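Local coordinates for protein ORF10 (Moritella marina, PDB 6RIW) that probably builds 3-oxoacyl chains on acyl carrier protein during polyunsaturated fatty acid synthesis, this piece being its ketosynthase-chain length factor didomain, at residues V560-A565 against A651-S656. Residues are numbered along the deposited sequence; the frame is centred on the assembly and turned at random.
Sequences VADNAA and ALWDFS
The indole of Trp-653 reaches over to helix 552-567 and meets Asp-562 at its edge and Ala-565 on a face. NE1 of Trp-653 gives its N-H to OD1 of Asp-562 at 2.9 Å; the bond is bent, 140° at the hydrogen, and the oxygen, approached nearly along its C-O axis, stands somewhat out of the indole plane. Carboxylate and ring are turned 65° apart. With CG anti to the backbone N (chi1 -169°), Asp-562 swings its carboxylate toward the indole edge, although its CB does not head directly for the other helix. Arg-539 forms a salt bridge to the same OD1, and Lys-566 another to OD2, so this buried carboxylate is probably held as an anion. CD2 of Leu-652 lies against OD1 of Asp-562 at 3.5 Å. One helical turn after Asp-562, the methyl CB of Ala-565 makes a CH-pi contact over the six-membered ring of Trp-653, 4.0 Å from its centroid and displaced toward the rim, nearest CZ2 at 3.5 Å. Within 651-656, CB of Trp-653 sits 3.4 Å above the plane of the Phe-655 ring, over its centre. Asp-654, the first residue past the helix, has positive phi, and the chain runs on to strand 659-663. A leucine here in place of Trp-653, with no N-H and no flat face, would probably leave OD1 of Asp-562 more dependent on Arg-539 and the methyl of Ala-565 less closely packed. Away from the magnesium site, a helix packs against the C-terminal end of another in the second ketosynthase-like unit, probably the chain length factor, which has the thiolase-type fold.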
loop_
_atom_site.group_PDB
_atom_site.type_symbol
_atom_site.label_atom_id
_atom_site.label_comp_id
_atom_site.label_asym_id
_atom_site.label_seq_id
_atom_site.Cartn_x
_atom_site.Cartn_y
_atom_site.Cartn_z
ATOM N N VAL A 560 13.473 7.853 10.993
ATOM C CA VAL A 560 13.175 9.267 10.753
ATOM C C VAL A 560 11.883 9.671 11.452
ATOM O O VAL A 560 11.769 10.798 11.953
ATOM C CB VAL A 560 13.141 9.617 9.247
ATOM C CG1 VAL A 560 14.513 9.408 8.601
ATOM C CG2 VAL A 560 12.030 8.838 8.476
ATOM N N ALA A 561 10.893 8.772 11.500
ATOM C CA ALA A 561 9.630 9.099 12.163
ATOM C C ALA A 561 9.839 9.298 13.657
ATOM O O ALA A 561 9.305 10.246 14.250
ATOM C CB ALA A 561 8.587 7.993 11.941
ATOM N N ASP A 562 10.619 8.412 14.273
ATOM C CA ASP A 562 10.950 8.539 15.694
ATOM C C ASP A 562 11.642 9.866 15.978
ATOM O O ASP A 562 11.299 10.564 16.939
ATOM C CB ASP A 562 11.845 7.369 16.111
ATOM C CG ASP A 562 12.030 7.273 17.629
ATOM O OD1 ASP A 562 11.030 7.318 18.372
ATOM O OD2 ASP A 562 13.192 7.129 18.061
ATOM N N ASN A 563 12.618 10.233 15.144
ATOM C CA ASN A 563 13.350 11.480 15.348
ATOM C C ASN A 563 12.446 12.693 15.151
ATOM O O ASN A 563 12.506 13.654 15.932
ATOM C CB ASN A 563 14.556 11.546 14.403
ATOM C CG ASN A 563 15.662 10.601 14.815
ATOM O OD1 ASN A 563 15.728 10.180 15.968
ATOM N ND2 ASN A 563 16.537 10.265 13.880
ATOM N N ALA A 564 11.581 12.663 14.127
ATOM C CA ALA A 564 10.654 13.771 13.922
ATOM C C ALA A 564 9.688 13.909 15.105
ATOM O O ALA A 564 9.359 15.028 15.523
ATOM C CB ALA A 564 9.894 13.582 12.596
ATOM N N ALA A 565 9.235 12.779 15.664
ATOM C CA ALA A 565 8.309 12.820 16.795
ATOM C C ALA A 565 8.966 13.454 18.013
ATOM O O ALA A 565 8.343 14.260 18.718
ATOM C CB ALA A 565 7.819 11.412 17.131
ATOM N N ALA A 651 3.225 1.472 17.977
ATOM C CA ALA A 651 3.450 0.578 19.111
ATOM C C ALA A 651 4.574 1.098 20.001
ATOM O O ALA A 651 4.489 1.004 21.232
ATOM C CB ALA A 651 3.744 -0.847 18.627
ATOM N N LEU A 652 5.618 1.671 19.400
ATOM C CA LEU A 652 6.715 2.247 20.176
ATOM C C LEU A 652 6.243 3.411 21.040
ATOM O O LEU A 652 6.680 3.563 22.190
ATOM C CB LEU A 652 7.835 2.709 19.241
ATOM C CG LEU A 652 9.014 3.445 19.888
ATOM C CD1 LEU A 652 9.769 2.503 20.834
ATOM C CD2 LEU A 652 9.967 4.034 18.835
ATOM N N TRP A 653 5.352 4.241 20.509
ATOM C CA TRP A 653 4.899 5.444 21.197
ATOM C C TRP A 653 3.553 5.261 21.884
ATOM O O TRP A 653 3.050 6.213 22.493
ATOM C CB TRP A 653 4.825 6.617 20.208
ATOM C CG TRP A 653 6.173 7.169 19.823
ATOM C CD1 TRP A 653 7.077 6.621 18.946
ATOM C CD2 TRP A 653 6.776 8.368 20.315
ATOM N NE1 TRP A 653 8.197 7.412 18.862
ATOM C CE2 TRP A 653 8.038 8.491 19.691
ATOM C CE3 TRP A 653 6.364 9.364 21.213
ATOM C CZ2 TRP A 653 8.892 9.568 19.938
ATOM C CZ3 TRP A 653 7.215 10.424 21.464
ATOM C CH2 TRP A 653 8.459 10.525 20.822
ATOM N N ASP A 654 2.957 4.068 21.788
ATOM C CA ASP A 654 1.606 3.805 22.287
ATOM C C ASP A 654 0.593 4.814 21.737
ATOM O O ASP A 654 -0.238 5.352 22.472
ATOM C CB ASP A 654 1.597 3.778 23.826
ATOM C CG ASP A 654 0.363 3.099 24.407
ATOM O OD1 ASP A 654 -0.255 2.220 23.732
ATOM O OD2 ASP A 654 0.006 3.463 25.560
ATOM N N PHE A 655 0.645 5.075 20.427
ATOM C CA PHE A 655 -0.324 5.975 19.811
ATOM C C PHE A 655 -1.600 5.217 19.487
ATOM O O PHE A 655 -1.563 4.027 19.169
ATOM C CB PHE A 655 0.238 6.579 18.512
ATOM C CG PHE A 655 1.313 7.619 18.722
ATOM C CD1 PHE A 655 1.325 8.416 19.858
ATOM C CD2 PHE A 655 2.295 7.814 17.753
ATOM C CE1 PHE A 655 2.327 9.403 20.030
ATOM C CE2 PHE A 655 3.287 8.783 17.911
ATOM C CZ PHE A 655 3.300 9.583 19.056
ATOM N N SER A 656 -2.732 5.930 19.513
ATOM C CA SER A 656 -4.028 5.320 19.250
ATOM C C SER A 656 -4.731 5.838 17.994
ATOM O O SER A 656 -5.845 5.383 17.699
ATOM C CB SER A 656 -4.970 5.517 20.456
ATOM O OG SER A 656 -5.225 6.901 20.697
#